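Local coordinates for protein Ser-thr phosphatase MSPP (Mycobacterium smegmatis, PDB 2JFR) that probably removes phosphate from phosphoserine and phosphothreonine residues of proteins, as a metal-dependent phosphatase of the PPM (PP2C) family, at residues Asn20-Leu26 and Asn225-Val229; Asp28-Tyr32 and Ala94-Phe98; His130-Glu135 and Gln152-Arg158; Leu196-Ala201 and Arg212-Val216. All blocks are in the same frame, centred on the assembly; numbering follows the deposited sequence. Where two conformers were deposited one is given.

Contact 1 of 4, residues Asn20-Leu26 and Asn225-Val229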
loop_
_atom_site.group_PDB
_atom_site.type_symbol
_atom_site.label_atom_id
_atom_site.label_comp_id
_atom_site.label_asym_id
_atom_site.label_seq_id
_atom_site.Cartn_x
_atom_site.Cartn_y
_atom_site.Cartn_z
ATOM N N ASN A 20 -0.547 -14.293 -12.119
ATOM C CA ASN A 20 0.209 -14.359 -10.907
ATOM C C ASN A 20 -0.405 -13.335 -9.930
ATOM O O ASN A 20 -0.939 -12.325 -10.365
ATOM C CB ASN A 20 1.686 -14.052 -11.073
ATOM C CG ASN A 20 2.427 -15.128 -11.785
ATOM O OD1 ASN A 20 2.505 -15.154 -12.989
ATOM N ND2 ASN A 20 2.959 -16.070 -11.067
ATOM N N ASN A 21 -0.213 -13.609 -8.651
ATOM C CA ASN A 21 -0.446 -12.595 -7.613
ATOM C C ASN A 21 0.916 -11.979 -7.325
ATOM O O ASN A 21 1.772 -12.557 -6.671
ATOM C CB ASN A 21 -1.069 -13.185 -6.381
ATOM C CG ASN A 21 -1.505 -12.071 -5.464
ATOM O OD1 ASN A 21 -1.161 -10.914 -5.636
ATOM N ND2 ASN A 21 -2.332 -12.436 -4.484
ATOM N N GLN A 22 1.137 -10.790 -7.885
ATOM C CA GLN A 22 2.392 -10.084 -7.699
ATOM C C GLN A 22 2.291 -9.049 -6.583
ATOM O O GLN A 22 3.242 -8.266 -6.398
ATOM C CB GLN A 22 2.877 -9.431 -8.981
ATOM C CG GLN A 22 2.984 -10.439 -10.114
ATOM C CD GLN A 22 3.635 -9.828 -11.349
ATOM O OE1 GLN A 22 3.365 -8.672 -11.692
ATOM N NE2 GLN A 22 4.472 -10.576 -11.995
ATOM N N ASP A 23 1.211 -9.029 -5.836
ATOM C CA ASP A 23 1.144 -8.205 -4.632
ATOM C C ASP A 23 1.735 -8.998 -3.466
ATOM O O ASP A 23 1.826 -10.237 -3.483
ATOM C CB ASP A 23 -0.322 -7.924 -4.271
ATOM C CG ASP A 23 -1.112 -6.926 -5.084
ATOM O OD1 ASP A 23 -0.576 -6.298 -6.025
ATOM O OD2 ASP A 23 -2.329 -6.787 -4.744
ATOM N N ALA A 24 2.123 -8.273 -2.436
ATOM C CA ALA A 24 2.606 -8.840 -1.186
ATOM C C ALA A 24 2.155 -7.912 -0.068
ATOM O O ALA A 24 1.970 -6.721 -0.277
ATOM C CB ALA A 24 4.096 -9.028 -1.200
ATOM N N CYS A 25 2.052 -8.442 1.140
ATOM C CA CYS A 25 1.725 -7.615 2.301
ATOM C C CYS A 25 2.463 -8.087 3.542
ATOM O O CYS A 25 3.002 -9.200 3.573
ATOM C CB CYS A 25 0.259 -7.522 2.546
ATOM S SG CYS A 25 -0.564 -8.984 2.984
ATOM N N LEU A 26 2.509 -7.214 4.525
ATOM C CA LEU A 26 3.240 -7.405 5.760
ATOM C C LEU A 26 2.403 -6.801 6.884
ATOM O O LEU A 26 1.917 -5.689 6.764
ATOM C CB LEU A 26 4.572 -6.660 5.634
ATOM C CG LEU A 26 5.501 -6.588 6.833
ATOM C CD1 LEU A 26 5.956 -7.995 7.202
ATOM C CD2 LEU A 26 6.715 -5.725 6.495
ATOM N N ASN A 225 -4.854 -8.127 -9.155
ATOM C CA ASN A 225 -4.646 -8.542 -7.783
ATOM C C ASN A 225 -5.121 -7.451 -6.822
ATOM O O ASN A 225 -4.894 -6.274 -7.110
ATOM C CB ASN A 225 -3.147 -8.738 -7.553
ATOM C CG ASN A 225 -2.408 -9.590 -8.552
ATOM O OD1 ASN A 225 -1.230 -9.328 -8.815
ATOM N ND2 ASN A 225 -3.010 -10.621 -9.103
ATOM N N THR A 226 -5.750 -7.848 -5.732
ATOM C CA THR A 226 -6.144 -6.905 -4.681
ATOM C C THR A 226 -5.604 -7.379 -3.366
ATOM O O THR A 226 -5.825 -8.534 -2.988
ATOM C CB THR A 226 -7.702 -6.775 -4.627
ATOM O OG1 THR A 226 -8.158 -6.254 -5.870
ATOM C CG2 THR A 226 -8.116 -5.818 -3.523
ATOM N N THR A 227 -4.951 -6.500 -2.649
ATOM C CA THR A 227 -4.371 -6.796 -1.337
ATOM C C THR A 227 -4.688 -5.656 -0.419
ATOM O O THR A 227 -4.526 -4.498 -0.790
ATOM C CB THR A 227 -2.868 -7.007 -1.493
ATOM O OG1 THR A 227 -2.671 -8.072 -2.414
ATOM C CG2 THR A 227 -2.179 -7.360 -0.178
ATOM N N VAL A 228 -5.114 -5.980 0.789
ATOM C CA VAL A 228 -5.552 -5.007 1.772
ATOM C C VAL A 228 -4.981 -5.355 3.142
ATOM O O VAL A 228 -4.899 -6.521 3.542
ATOM C CB VAL A 228 -7.079 -4.905 1.800
ATOM C CG1 VAL A 228 -7.615 -4.305 0.530
ATOM C CG2 VAL A 228 -7.751 -6.248 2.093
ATOM N N VAL A 229 -4.630 -4.297 3.874
ATOM C CA VAL A 229 -4.190 -4.387 5.259
ATOM C C VAL A 229 -5.014 -3.359 6.025
ATOM O O VAL A 229 -5.014 -2.170 5.686
ATOM C CB VAL A 229 -2.712 -4.085 5.395
ATOM C CG1 VAL A 229 -2.288 -4.119 6.868
ATOM C CG2 VAL A 229 -1.881 -5.053 4.571
HETATM O O HOH W 1 -2.492 -4.921 -7.560
HETATM O O HOH W 2 0.445 -7.141 -8.424
#
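The side chain of Asn225 holds residues 20-22 as a second strand would: its ND2 donates to Asn20 O (3.0 Å) and its OD1 accepts from Gln22 N (2.9 Å), as an amide, donor and acceptor at once, can. Here the two sheets of the PP2C beta sandwich face each other next to the metal centre; the strand segments 23-26 and 226-229 run nearly parallel (10°), their axes 7.3 Å apart at closest approach. Thr227 OG1 donates to Asp23 OD2 (2.7 Å), and Ser185 is a further partner of that carboxylate, which lies beside the metal ligand Asp36, its nearest atoms about 4 Å from bound magnesium and manganese ions. Asp23 OD1 accepts from two waters, one also donating to Asn225 O, the other to Asn225 OD1. Asn21 forms an Asx turn, OD1 taking Asp23 N at 3.0 Å. Farther along, polar groups give way to small apolar ones suited to the sandwich interior: Cys25 CB meets Thr227 CG2 at 3.7 Å and Val229 CG2 at 3.8 Å.

Contact 2 of 4, residues Asp28-Tyr32 and Ala94-Phe98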
loop_
_atom_site.group_PDB
_atom_site.type_symbol
_atom_site.label_atom_id
_atom_site.label_comp_id
_atom_site.label_asym_id
_atom_site.label_seq_id
_atom_site.Cartn_x
_atom_site.Cartn_y
_atom_site.Cartn_z
ATOM N N ASP A 28 3.226 -6.767 11.057
ATOM C CA ASP A 28 4.120 -7.280 12.073
ATOM C C ASP A 28 4.508 -6.229 13.061
ATOM O O ASP A 28 5.234 -5.251 12.779
ATOM C CB ASP A 28 5.392 -7.772 11.440
ATOM C CG ASP A 28 6.372 -8.319 12.468
ATOM O OD1 ASP A 28 5.942 -8.547 13.616
ATOM O OD2 ASP A 28 7.571 -8.486 12.156
ATOM N N GLY A 29 3.978 -6.387 14.259
ATOM C CA GLY A 29 4.200 -5.411 15.318
ATOM C C GLY A 29 3.482 -4.114 14.995
ATOM O O GLY A 29 2.272 -3.983 14.863
ATOM N N ILE A 30 4.244 -3.042 14.842
ATOM C CA ILE A 30 3.694 -1.724 14.455
ATOM C C ILE A 30 3.926 -1.446 12.968
ATOM O O ILE A 30 3.561 -0.350 12.540
ATOM C CB ILE A 30 4.295 -0.597 15.321
ATOM C CG1 ILE A 30 5.789 -0.373 15.078
ATOM C CG2 ILE A 30 3.975 -0.898 16.765
ATOM C CD1 ILE A 30 6.240 0.957 15.661
ATOM N N LEU A 31 4.509 -2.385 12.232
ATOM C CA LEU A 31 4.817 -2.177 10.812
ATOM C C LEU A 31 3.827 -2.926 9.924
ATOM O O LEU A 31 3.600 -4.136 10.080
ATOM C CB LEU A 31 6.234 -2.689 10.505
ATOM C CG LEU A 31 6.690 -2.491 9.075
ATOM C CD1 LEU A 31 6.826 -1.017 8.725
ATOM C CD2 LEU A 31 8.013 -3.221 8.822
ATOM N N TYR A 32 3.295 -2.204 8.961
ATOM C CA TYR A 32 2.287 -2.707 8.027
ATOM C C TYR A 32 2.672 -2.244 6.655
ATOM O O TYR A 32 3.075 -1.111 6.467
ATOM C CB TYR A 32 0.902 -2.181 8.401
ATOM C CG TYR A 32 0.521 -2.625 9.797
ATOM C CD1 TYR A 32 -0.071 -3.852 9.998
ATOM C CD2 TYR A 32 0.827 -1.867 10.905
ATOM C CE1 TYR A 32 -0.398 -4.302 11.250
ATOM C CE2 TYR A 32 0.522 -2.347 12.195
ATOM C CZ TYR A 32 -0.075 -3.548 12.316
ATOM O OH TYR A 32 -0.359 -3.998 13.609
ATOM N N ALA A 94 4.323 1.666 3.283
ATOM C CA ALA A 94 4.598 1.141 4.620
ATOM C C ALA A 94 4.087 2.143 5.650
ATOM O O ALA A 94 4.283 3.361 5.514
ATOM C CB ALA A 94 6.093 0.919 4.794
ATOM N N VAL A 95 3.458 1.617 6.663
ATOM C CA VAL A 95 2.992 2.371 7.821
ATOM C C VAL A 95 3.661 1.832 9.049
ATOM O O VAL A 95 3.660 0.634 9.288
ATOM C CB VAL A 95 1.456 2.245 7.957
ATOM C CG1 VAL A 95 0.984 2.793 9.287
ATOM C CG2 VAL A 95 0.751 2.926 6.797
ATOM N N ALA A 96 4.228 2.733 9.858
ATOM C CA ALA A 96 4.710 2.393 11.170
ATOM C C ALA A 96 3.875 3.160 12.180
ATOM O O ALA A 96 3.866 4.394 12.167
ATOM C CB ALA A 96 6.181 2.703 11.348
ATOM N N VAL A 97 3.176 2.424 13.051
ATOM C CA VAL A 97 2.301 3.058 14.032
ATOM C C VAL A 97 3.134 3.403 15.271
ATOM O O VAL A 97 2.985 2.800 16.346
ATOM C CB VAL A 97 1.060 2.230 14.353
ATOM C CG1 VAL A 97 0.116 3.034 15.195
ATOM C CG2 VAL A 97 0.380 1.747 13.066
ATOM N N PHE A 98 4.043 4.344 15.098
ATOM C CA PHE A 98 4.879 4.811 16.196
ATOM C C PHE A 98 4.061 5.549 17.250
ATOM O O PHE A 98 3.086 6.228 16.931
ATOM C CB PHE A 98 5.927 5.783 15.682
ATOM C CG PHE A 98 6.952 5.247 14.729
ATOM C CD1 PHE A 98 7.795 4.222 15.123
ATOM C CD2 PHE A 98 7.109 5.778 13.464
ATOM C CE1 PHE A 98 8.769 3.763 14.253
ATOM C CE2 PHE A 98 8.111 5.365 12.596
ATOM C CZ PHE A 98 8.937 4.354 13.025
#
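This is an antiparallel pairing of two adjacent inner strands, 31-38 and 89-96, of one sheet of the PP2C beta sandwich, at the end where a tight hairpin turn delivers the chain into the first of them. That turn, type II' from Asp28 to Leu31, joins strand 23-28 to strand 31-38. Gly29, at phi 69° and psi -118°, occupies its first corner, where positive phi favours glycine, and Asp28 and Leu31 close it with Leu31 N to Asp28 O (3.0 Å) and Asp28 N to Leu31 O (2.8 Å).

Tyr32 and Val95 form a hydrogen-bonded pair, with Tyr32 N to Val95 O at 2.9 Å and Val95 N to Tyr32 O at 2.8 Å. Leu31 and Ala96 are the adjoining non-hydrogen-bonded pair, their CA atoms 4.6 Å apart. Val97 N then donates to Ile30 O (2.8 Å); Val97 itself is the centre of an inverse gamma turn.

Side chains alternate between faces. Tyr32 and Val95 share one, where Tyr32 CE2 also reaches Val97 CG2 at 4.2 Å; Leu31 and Ala96 share the other. At the end, Ile30 CD1 touches Phe98 CD1 at 3.7 Å. The Leu31 face lies under helix 42-59, whose Phe57 meets Ile30, Leu31 and Phe98, while Tyr32 packs on strands 5-13 and 226-233 of the opposing sheet.

Contact 3 of 4, residues His130-Glu135 and Gln152-Arg158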
loop_
_atom_site.group_PDB
_atom_site.type_symbol
_atom_site.label_atom_id
_atom_site.label_comp_id
_atom_site.label_asym_id
_atom_site.label_seq_id
_atom_site.Cartn_x
_atom_site.Cartn_y
_atom_site.Cartn_z
ATOM N N HIS A 130 1.923 7.946 -7.357
ATOM C CA HIS A 130 2.993 8.270 -8.288
ATOM C C HIS A 130 2.727 7.516 -9.588
ATOM O O HIS A 130 3.309 6.493 -9.901
ATOM C CB HIS A 130 4.331 7.893 -7.688
ATOM C CG HIS A 130 4.548 8.429 -6.331
ATOM N ND1 HIS A 130 5.023 7.660 -5.321
ATOM C CD2 HIS A 130 4.215 9.628 -5.820
ATOM C CE1 HIS A 130 5.002 8.393 -4.230
ATOM N NE2 HIS A 130 4.553 9.612 -4.489
ATOM N N SER A 131 1.770 8.055 -10.309
ATOM C CA SER A 131 1.351 7.539 -11.612
ATOM C C SER A 131 1.015 8.735 -12.462
ATOM O O SER A 131 0.820 9.825 -11.968
ATOM C CB SER A 131 0.158 6.615 -11.497
ATOM O OG SER A 131 -0.981 7.343 -11.102
ATOM N N VAL A 132 0.828 8.521 -13.763
ATOM C CA VAL A 132 0.483 9.645 -14.607
ATOM C C VAL A 132 -0.795 10.312 -14.124
ATOM O O VAL A 132 -0.927 11.518 -14.001
ATOM C CB VAL A 132 0.330 9.207 -16.075
ATOM C CG1 VAL A 132 -0.187 10.358 -16.944
ATOM C CG2 VAL A 132 1.695 8.705 -16.573
ATOM N N ALA A 133 -1.815 9.502 -13.791
ATOM C CA ALA A 133 -3.069 10.005 -13.264
ATOM C C ALA A 133 -2.918 10.630 -11.914
ATOM O O ALA A 133 -3.464 11.696 -11.616
ATOM C CB ALA A 133 -4.087 8.853 -13.240
ATOM N N GLY A 134 -2.136 9.989 -11.052
ATOM C CA GLY A 134 -1.954 10.500 -9.721
ATOM C C GLY A 134 -1.232 11.822 -9.687
ATOM O O GLY A 134 -1.476 12.668 -8.829
ATOM N N GLU A 135 -0.314 12.033 -10.657
ATOM C CA GLU A 135 0.433 13.297 -10.722
ATOM C C GLU A 135 -0.520 14.371 -11.123
ATOM O O GLU A 135 -0.388 15.528 -10.693
ATOM C CB GLU A 135 1.592 13.210 -11.657
ATOM C CG GLU A 135 2.741 12.281 -11.243
ATOM C CD GLU A 135 3.620 12.481 -10.089
ATOM O OE1 GLU A 135 3.388 13.470 -9.402
ATOM O OE2 GLU A 135 4.529 11.590 -9.892
ATOM N N GLN A 152 -4.139 6.502 -18.442
ATOM C CA GLN A 152 -2.764 6.216 -18.119
ATOM C C GLN A 152 -2.561 6.054 -16.617
ATOM O O GLN A 152 -1.450 6.149 -16.115
ATOM C CB GLN A 152 -1.737 7.256 -18.641
ATOM C CG GLN A 152 -1.483 6.975 -20.152
ATOM C CD GLN A 152 -2.583 7.631 -20.965
ATOM O OE1 GLN A 152 -2.985 8.795 -20.750
ATOM N NE2 GLN A 152 -3.094 6.935 -21.964
ATOM N N ARG A 153 -3.616 5.683 -15.919
ATOM C CA ARG A 153 -3.597 5.317 -14.505
ATOM C C ARG A 153 -2.531 4.264 -14.197
ATOM O O ARG A 153 -1.991 4.175 -13.098
ATOM C CB ARG A 153 -5.024 4.902 -14.109
ATOM C CG ARG A 153 -5.230 3.494 -13.681
ATOM C CD ARG A 153 -6.252 3.271 -12.618
ATOM N NE ARG A 153 -6.097 3.751 -11.270
ATOM C CZ ARG A 153 -6.976 3.337 -10.356
ATOM N NH1 ARG A 153 -6.824 3.808 -9.093
ATOM N NH2 ARG A 153 -7.974 2.482 -10.620
ATOM N N HIS A 154 -2.342 3.380 -15.132
ATOM C CA HIS A 154 -1.510 2.220 -14.896
ATOM C C HIS A 154 -0.030 2.542 -15.043
ATOM O O HIS A 154 0.763 1.627 -14.762
ATOM C CB HIS A 154 -1.851 1.112 -15.900
ATOM C CG HIS A 154 -1.656 1.473 -17.349
ATOM N ND1 HIS A 154 -2.445 2.464 -17.983
ATOM C CD2 HIS A 154 -0.734 1.042 -18.292
ATOM C CE1 HIS A 154 -2.023 2.583 -19.216
ATOM N NE2 HIS A 154 -1.015 1.742 -19.436
ATOM N N LEU A 155 0.372 3.715 -15.433
ATOM C CA LEU A 155 1.782 3.983 -15.668
ATOM C C LEU A 155 2.370 4.731 -14.491
ATOM O O LEU A 155 1.986 5.860 -14.165
ATOM C CB LEU A 155 1.859 4.847 -16.927
ATOM C CG LEU A 155 1.442 4.092 -18.194
ATOM C CD1 LEU A 155 1.424 5.106 -19.340
ATOM C CD2 LEU A 155 2.354 2.907 -18.479
ATOM N N LEU A 156 3.302 4.062 -13.807
ATOM C CA LEU A 156 3.932 4.596 -12.623
ATOM C C LEU A 156 4.958 5.648 -12.955
ATOM O O LEU A 156 5.689 5.545 -13.939
ATOM C CB LEU A 156 4.616 3.493 -11.840
ATOM C CG LEU A 156 3.680 2.410 -11.256
ATOM C CD1 LEU A 156 4.487 1.315 -10.659
ATOM C CD2 LEU A 156 2.719 3.013 -10.231
ATOM N N THR A 157 5.111 6.636 -12.077
ATOM C CA THR A 157 6.155 7.627 -12.176
ATOM C C THR A 157 7.252 7.427 -11.152
ATOM O O THR A 157 8.324 8.024 -11.287
ATOM C CB THR A 157 5.595 9.044 -12.059
ATOM O OG1 THR A 157 4.908 9.120 -10.810
ATOM C CG2 THR A 157 4.701 9.373 -13.227
ATOM N N ARG A 158 7.045 6.569 -10.137
ATOM C CA ARG A 158 8.051 6.210 -9.184
ATOM C C ARG A 158 7.800 4.747 -8.817
ATOM O O ARG A 158 6.655 4.330 -8.739
ATOM C CB ARG A 158 8.071 6.995 -7.883
ATOM C CG ARG A 158 8.115 8.491 -7.996
ATOM C CD ARG A 158 8.259 9.164 -6.641
ATOM N NE ARG A 158 7.622 10.409 -6.483
ATOM C CZ ARG A 158 7.351 11.071 -5.370
ATOM N NH1 ARG A 158 7.816 10.566 -4.221
ATOM N NH2 ARG A 158 6.687 12.216 -5.415
HETATM O O HOH W 3 -2.530 5.385 -10.449
#
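The residues leading into a helix meet an irregular loop in a single bridge, Ser131 with Leu156, their CA atoms only 4.0 Å apart. Thr157 N donates to His130 O (2.8 Å) and Val132 N to Leu155 O (2.9 Å), so the first amide of the helix is bonded to the loop. Ser131 is the N-cap, its OG accepting from Gly134 N at 2.9 Å; serine suits this place because its short hydroxyl can reach that first-turn amide, which lacks a helical carbonyl. A type I turn, Gln152 to Leu155, carries His154, seen to bind manganese in a crystal structure of this protein, though none is bound to it here. Thr157 OG1 donates to Glu135 OE2 (2.7 Å). The guanidinium of Arg158 stacks flat on the His130 ring, centres 3.6 Å apart and planes at 13°, while Asp169 salt-bridges Arg158 and hydrogen-bonds His130. The contact thus joins helix 132-138 to the loop preceding strand 169-172, with His130 and Arg158 against strand 106-110 and Leu156 against Asp112 near the metal centre.

Contact 4 of 4, residues Leu196-Ala201 and Arg212-Val216; sequences LIVDAA and RLVEV
Build two alpha-helical segments, 196-201 and 212-216, nearly antiparallel at 160°, with axes 8.6 Å apart at closest approach. They belong to helices 194-201 and 206-219, a helical hairpin in the layer of helices flanking the PP2C beta sandwich. Ala200 sets the register: its CA lies 5.2 Å from that of Arg212, a closeness its lone methyl permits, and Ala200 CB touches Arg212 CB at 3.7 Å, Leu213 CD2 at 3.8 Å and Val216 CG2 at 4.0 Å. Leu213 (chi1 m, chi2 t) sends CD2 between the helices, 3.6 Å from Ile197 O and 4.0 Å from both Ile197 CG2 and Ala201 CB. Val216, chi1 t, presents CG1 to Ile197 CG1 (4.0 Å; Ile197 is m, t) and CG2 to Leu196 CG (3.9 Å; Leu196 is t, p). At the border, Arg212 (m, t, p, chi4 -145°) curls its guanidinium face over Ala200 CA and brings NH2 to Asp199 OD2, with Asp199 chi1 t, in a very short 2.4 Å salt bridge. One water donates to Asp199 OD1 (2.9 Å) and weakly accepts from Arg212 NH1 (3.2 Å), which also binds Ser203. Aliphatic branches therefore fill the interface, while one charged pair closes its edge, each charge neutralising the other.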
loop_
_atom_site.group_PDB
_atom_site.type_symbol
_atom_site.label_atom_id
_atom_site.label_comp_id
_atom_site.label_asym_id
_atom_site.label_seq_id
_atom_site.Cartn_x
_atom_site.Cartn_y
_atom_site.Cartn_z
ATOM N N LEU A 196 -19.777 0.568 -2.180
ATOM C CA LEU A 196 -19.632 -0.805 -1.660
ATOM C C LEU A 196 -18.241 -1.079 -1.129
ATOM O O LEU A 196 -18.081 -1.810 -0.147
ATOM C CB LEU A 196 -20.104 -1.656 -2.830
ATOM C CG LEU A 196 -20.167 -3.117 -2.413
ATOM C CD1 LEU A 196 -21.259 -3.353 -1.396
ATOM C CD2 LEU A 196 -20.410 -3.928 -3.676
ATOM N N ILE A 197 -17.208 -0.440 -1.697
ATOM C CA ILE A 197 -15.874 -0.489 -1.092
ATOM C C ILE A 197 -15.925 0.056 0.320
ATOM O O ILE A 197 -15.379 -0.543 1.243
ATOM C CB ILE A 197 -14.827 0.243 -1.943
ATOM C CG1 ILE A 197 -14.647 -0.454 -3.305
ATOM C CG2 ILE A 197 -13.517 0.349 -1.188
ATOM C CD1 ILE A 197 -13.830 0.354 -4.284
ATOM N N VAL A 198 -16.559 1.211 0.508
ATOM C CA VAL A 198 -16.637 1.809 1.827
ATOM C C VAL A 198 -17.426 0.948 2.767
ATOM O O VAL A 198 -17.053 0.798 3.940
ATOM C CB VAL A 198 -17.188 3.237 1.729
ATOM C CG1 VAL A 198 -17.392 3.787 3.156
ATOM C CG2 VAL A 198 -16.244 4.115 0.911
ATOM N N ASP A 199 -18.525 0.354 2.282
ATOM C CA ASP A 199 -19.318 -0.585 3.127
ATOM C C ASP A 199 -18.413 -1.754 3.642
ATOM O O ASP A 199 -18.400 -2.102 4.806
ATOM C CB ASP A 199 -20.504 -1.101 2.328
ATOM C CG ASP A 199 -21.266 -2.217 2.941
ATOM O OD1 ASP A 199 -21.879 -1.847 3.959
ATOM O OD2 ASP A 199 -21.348 -3.378 2.427
ATOM N N ALA A 200 -17.632 -2.318 2.712
ATOM C CA ALA A 200 -16.720 -3.382 3.133
ATOM C C ALA A 200 -15.686 -2.864 4.112
ATOM O O ALA A 200 -15.360 -3.504 5.125
ATOM C CB ALA A 200 -16.065 -3.979 1.882
ATOM N N ALA A 201 -15.082 -1.711 3.823
ATOM C CA ALA A 201 -13.982 -1.164 4.590
ATOM C C ALA A 201 -14.404 -0.767 6.016
ATOM O O ALA A 201 -13.517 -0.651 6.861
ATOM C CB ALA A 201 -13.395 0.036 3.909
ATOM N N ARG A 212 -14.261 -8.952 2.900
ATOM C CA ARG A 212 -15.262 -8.280 2.100
ATOM C C ARG A 212 -14.626 -7.366 1.061
ATOM O O ARG A 212 -15.154 -7.255 -0.050
ATOM C CB ARG A 212 -16.230 -7.526 2.977
ATOM C CG ARG A 212 -17.055 -8.476 3.868
ATOM C CD ARG A 212 -18.169 -7.758 4.545
ATOM N NE ARG A 212 -19.125 -7.131 3.660
ATOM C CZ ARG A 212 -19.712 -5.960 3.982
ATOM N NH1 ARG A 212 -19.525 -5.208 5.067
ATOM N NH2 ARG A 212 -20.524 -5.568 3.088
ATOM N N LEU A 213 -13.516 -6.722 1.391
ATOM C CA LEU A 213 -12.851 -5.858 0.438
ATOM C C LEU A 213 -12.392 -6.604 -0.800
ATOM O O LEU A 213 -12.613 -6.216 -1.922
ATOM C CB LEU A 213 -11.696 -5.106 1.059
ATOM C CG LEU A 213 -12.100 -3.964 1.998
ATOM C CD1 LEU A 213 -10.986 -3.600 2.930
ATOM C CD2 LEU A 213 -12.570 -2.760 1.169
ATOM N N VAL A 214 -11.728 -7.757 -0.577
ATOM C CA VAL A 214 -11.269 -8.461 -1.762
ATOM C C VAL A 214 -12.465 -9.097 -2.463
ATOM O O VAL A 214 -12.435 -9.174 -3.708
ATOM C CB VAL A 214 -10.154 -9.479 -1.441
ATOM C CG1 VAL A 214 -8.936 -8.770 -0.854
ATOM C CG2 VAL A 214 -10.634 -10.564 -0.515
ATOM N N GLU A 215 -13.526 -9.487 -1.791
ATOM C CA GLU A 215 -14.730 -9.962 -2.484
ATOM C C GLU A 215 -15.354 -8.878 -3.334
ATOM O O GLU A 215 -15.775 -9.165 -4.451
ATOM C CB GLU A 215 -15.720 -10.496 -1.470
ATOM C CG GLU A 215 -15.242 -11.767 -0.747
ATOM C CD GLU A 215 -16.169 -12.256 0.375
ATOM O OE1 GLU A 215 -17.207 -11.555 0.630
ATOM O OE2 GLU A 215 -15.958 -13.331 1.029
ATOM N N VAL A 216 -15.435 -7.651 -2.827
ATOM C CA VAL A 216 -15.983 -6.565 -3.611
ATOM C C VAL A 216 -15.165 -6.403 -4.914
ATOM O O VAL A 216 -15.730 -6.255 -6.004
ATOM C CB VAL A 216 -16.013 -5.284 -2.790
ATOM C CG1 VAL A 216 -16.255 -4.078 -3.672
ATOM C CG2 VAL A 216 -17.101 -5.417 -1.717
HETATM O O HOH W 4 -22.507 -4.076 5.628
#

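In the fold
From the N terminus, residues 20-26 open contact 1, whose loop closes only at 225-229 and so encloses the other three contacts, which follow in series. Contact 2 closes a loop of some 60 residues, mostly helical; it touches contact 1 through Leu26 against Leu31 and Val229 against Tyr32. Contact 3 closes a short loop on the opposite side of the chain's centre, its centre 26 Å from that of contact 2. Contact 4 closes a ten-residue loop between two helices, and Val214 and Leu213 pack on the strand of Thr226 and Val228. Contact 1 thus joins the two sheets, contact 2 pairs strands within one, contact 4 supplies helices against the other, and contact 3 lies by the metal centre.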